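Cadherin-related family member 2 (Homo sapiens, PDB 5CZR) joins microvilli of the epithelial brush border by forming calcium-dependent heterophilic complexes with CDHR5 on adjacent microvilli. Local coordinates at residues V3-L8 with V80-I85. Sequence-based numbering, arbitrary orientation.
Sequences VAPKFL and VSDPYI. With CA (calcium ion), chain E.
Asp82 OD1 is gripped by two backbone N-H groups of its own turn, each with an N...O distance of 2.8 Å: Tyr84 N, which arrives from above the carboxylate plane, 42° out of it, and Ile85 N, which comes nearly along the C-O axis. The first bond makes an Asx turn. With CG tucked between the backbone N and C (chi1 70°), the two bonds fix the carboxylate's rotation and present its other oxygen to calcium. Asp82 OD2 binds the ion at 2.5 Å and Val3 O binds it at 2.4 Å, so the metal bridges 3-8 and 80-85, which share no direct hydrogen bond. Asn2, Asp33, Asp35 and Asp37 complete the site; among so many acidic groups, the ion probably helps to keep Asp82 ionised. An alanine at Asp82 would probably loosen both the calcium site and the 82-85 turn, since one carboxylate serves the two.

Beside the metal, Pro5 packs against the carboxylate and then against apolar groups. Its ring crosses the Asp82 side chain at about a right angle, with Pro5 CD 3.5 Å from Asp82 OD2, while Ile85 CG2 touches both Pro5 CD and Ala4 CB. Farther along, Phe7 and Val80 meet tip to tip: Val80 CG1 makes a CH-pi contact over one ring face, 3.8 Å from the Phe7 ring centroid and offset toward the rim.

Here calcium ties the N-terminal segment to the turn after strand 73-81 at the tip of the first cadherin domain, joining the two sheets of its sandwich. Strand 6-7, an outermost strand paired with strand 25-32, belongs to one sheet, and strand 73-81, flanked by strands 86-96 and 40-44, belongs to the other; Ala31 touches Phe7 and Val80, and Val87 touches Pro5 and Val80.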
ATOM      1  N   VAL A   3      22.969  24.580  34.071  1.00 43.74           N
ATOM      2  CA  VAL A   3      23.234  24.016  32.749  1.00 43.14           C
ATOM      3  C   VAL A   3      21.914  23.597  32.047  1.00 40.36           C
ATOM      4  O   VAL A   3      21.041  22.950  32.654  1.00 36.65           O
ATOM      5  CB  VAL A   3      24.190  22.807  32.856  1.00 45.47           C
ATOM      6  CG1 VAL A   3      24.544  22.280  31.470  1.00 46.53           C
ATOM      7  CG2 VAL A   3      25.451  23.222  33.608  1.00 46.94           C
ATOM      8  N   ALA A   4      21.778  23.997  30.788  1.00 38.40           N
ATOM      9  CA  ALA A   4      20.602  23.661  30.003  1.00 39.06           C
ATOM     10  C   ALA A   4      20.557  22.159  29.757  1.00 39.29           C
ATOM     11  O   ALA A   4      21.604  21.537  29.556  1.00 41.32           O
ATOM     12  CB  ALA A   4      20.610  24.400  28.679  1.00 39.80           C
ATOM     13  N   PRO A   5      19.355  21.563  29.793  1.00 37.24           N
ATOM     14  CA  PRO A   5      19.232  20.166  29.371  1.00 37.36           C
ATOM     15  C   PRO A   5      19.487  20.024  27.874  1.00 38.62           C
ATOM     16  O   PRO A   5      19.396  21.004  27.120  1.00 37.98           O
ATOM     17  CB  PRO A   5      17.785  19.822  29.701  1.00 34.65           C
ATOM     18  CG  PRO A   5      17.079  21.144  29.641  1.00 34.63           C
ATOM     19  CD  PRO A   5      18.057  22.142  30.166  1.00 35.84           C
ATOM     20  N   LYS A   6      19.767  18.798  27.470  1.00 41.88           N
ATOM     21  CA  LYS A   6      20.205  18.478  26.120  1.00 46.27           C
ATOM     22  C   LYS A   6      19.589  17.143  25.729  1.00 42.13           C
ATOM     23  O   LYS A   6      19.662  16.171  26.473  1.00 40.16           O
ATOM     24  CB  LYS A   6      21.732  18.391  26.081  1.00 53.79           C
ATOM     25  CG  LYS A   6      22.341  18.242  24.686  1.00 63.38           C
ATOM     26  CD  LYS A   6      23.622  19.083  24.510  1.00 70.21           C
ATOM     27  CE  LYS A   6      24.761  18.670  25.441  1.00 72.55           C
ATOM     28  NZ  LYS A   6      25.469  17.448  24.936  1.00 75.07           N
ATOM     29  N   PHE A   7      18.867  17.143  24.621  1.00 40.52           N
ATOM     30  CA  PHE A   7      18.322  15.916  24.043  1.00 39.24           C
ATOM     31  C   PHE A   7      19.457  14.978  23.657  1.00 40.04           C
ATOM     32  O   PHE A   7      20.512  15.411  23.189  1.00 40.39           O
ATOM     33  CB  PHE A   7      17.509  16.249  22.785  1.00 36.65           C
ATOM     34  CG  PHE A   7      16.099  16.733  23.077  1.00 34.73           C
ATOM     35  CD1 PHE A   7      15.174  15.881  23.632  1.00 32.97           C
ATOM     36  CD2 PHE A   7      15.697  18.006  22.731  1.00 33.81           C
ATOM     37  CE1 PHE A   7      13.879  16.304  23.865  1.00 32.62           C
ATOM     38  CE2 PHE A   7      14.404  18.435  22.942  1.00 32.61           C
ATOM     39  CZ  PHE A   7      13.489  17.585  23.497  1.00 31.80           C
ATOM     40  N   LEU A   8      19.236  13.698  23.855  1.00 41.35           N
ATOM     41  CA  LEU A   8      20.187  12.705  23.368  1.00 44.07           C
ATOM     42  C   LEU A   8      20.326  12.803  21.861  1.00 40.92           C
ATOM     43  O   LEU A   8      19.408  13.214  21.168  1.00 39.97           O
ATOM     44  CB  LEU A   8      19.757  11.275  23.773  1.00 47.94           C
ATOM     45  CG  LEU A   8      19.605  11.011  25.294  1.00 51.45           C
ATOM     46  CD1 LEU A   8      19.491   9.513  25.600  1.00 51.51           C
ATOM     47  CD2 LEU A   8      20.744  11.645  26.091  1.00 53.60           C
ATOM     48  N   VAL A  80      12.360  20.185  25.679  1.00 29.15           N
ATOM     49  CA  VAL A  80      12.656  19.748  27.018  1.00 29.47           C
ATOM     50  C   VAL A  80      12.985  20.968  27.890  1.00 29.33           C
ATOM     51  O   VAL A  80      13.682  21.874  27.469  1.00 29.29           O
ATOM     52  CB  VAL A  80      13.807  18.726  27.050  1.00 30.14           C
ATOM     53  CG1 VAL A  80      15.087  19.300  26.432  1.00 31.39           C
ATOM     54  CG2 VAL A  80      14.064  18.257  28.476  1.00 30.54           C
ATOM     55  N   SER A  81      12.465  20.959  29.105  1.00 28.34           N
ATOM     56  CA  SER A  81      12.603  22.077  30.014  1.00 28.75           C
ATOM     57  C   SER A  81      13.105  21.580  31.355  1.00 30.31           C
ATOM     58  O   SER A  81      12.548  20.613  31.897  1.00 32.91           O
ATOM     59  CB  SER A  81      11.265  22.754  30.203  1.00 27.01           C
ATOM     60  OG  SER A  81      10.838  23.326  28.994  1.00 25.66           O
ATOM     61  N   ASP A  82      14.165  22.189  31.896  1.00 30.10           N
ATOM     62  CA  ASP A  82      14.430  22.020  33.342  1.00 32.00           C
ATOM     63  C   ASP A  82      13.583  23.111  34.044  1.00 31.17           C
ATOM     64  O   ASP A  82      12.688  23.688  33.399  1.00 31.07           O
ATOM     65  CB  ASP A  82      15.941  21.983  33.644  1.00 31.91           C
ATOM     66  CG  ASP A  82      16.633  23.321  33.443  1.00 33.17           C
ATOM     67  OD1 ASP A  82      15.970  24.376  33.265  1.00 33.51           O
ATOM     68  OD2 ASP A  82      17.865  23.310  33.459  1.00 33.89           O
ATOM     69  N   PRO A  83      13.774  23.340  35.353  1.00 31.74           N
ATOM     70  CA  PRO A  83      12.951  24.375  36.023  1.00 30.89           C
ATOM     71  C   PRO A  83      13.227  25.804  35.550  1.00 32.56           C
ATOM     72  O   PRO A  83      12.358  26.660  35.701  1.00 30.79           O
ATOM     73  CB  PRO A  83      13.330  24.228  37.491  1.00 31.22           C
ATOM     74  CG  PRO A  83      13.823  22.823  37.625  1.00 31.10           C
ATOM     75  CD  PRO A  83      14.522  22.533  36.329  1.00 32.47           C
ATOM     76  N   TYR A  84      14.375  26.020  34.886  1.00 34.49           N
ATOM     77  CA  TYR A  84      14.875  27.363  34.553  1.00 34.54           C
ATOM     78  C   TYR A  84      14.865  27.746  33.076  1.00 32.71           C
ATOM     79  O   TYR A  84      14.752  28.918  32.750  1.00 31.44           O
ATOM     80  CB  TYR A  84      16.305  27.501  35.082  1.00 36.44           C
ATOM     81  CG  TYR A  84      16.472  26.877  36.437  1.00 37.37           C
ATOM     82  CD1 TYR A  84      15.983  27.517  37.587  1.00 36.59           C
ATOM     83  CD2 TYR A  84      17.088  25.639  36.579  1.00 36.56           C
ATOM     84  CE1 TYR A  84      16.118  26.935  38.837  1.00 36.61           C
ATOM     85  CE2 TYR A  84      17.234  25.060  37.828  1.00 37.18           C
ATOM     86  CZ  TYR A  84      16.728  25.704  38.938  1.00 36.62           C
ATOM     87  OH  TYR A  84      16.862  25.113  40.157  1.00 40.14           O
ATOM     88  N   ILE A  85      15.019  26.771  32.180  1.00 32.25           N
ATOM     89  CA  ILE A  85      15.111  27.074  30.762  1.00 31.02           C
ATOM     90  C   ILE A  85      14.394  26.039  29.895  1.00 30.29           C
ATOM     91  O   ILE A  85      14.432  24.831  30.187  1.00 27.43           O
ATOM     92  CB  ILE A  85      16.594  27.257  30.342  1.00 32.72           C
ATOM     93  CG1 ILE A  85      16.673  27.855  28.920  1.00 34.43           C
ATOM     94  CG2 ILE A  85      17.401  25.951  30.512  1.00 32.10           C
ATOM     95  CD1 ILE A  85      18.083  28.283  28.485  1.00 35.93           C
TER
HETATM   96 CA    CA E1001      19.761  22.181  34.527  1.00 39.83          CA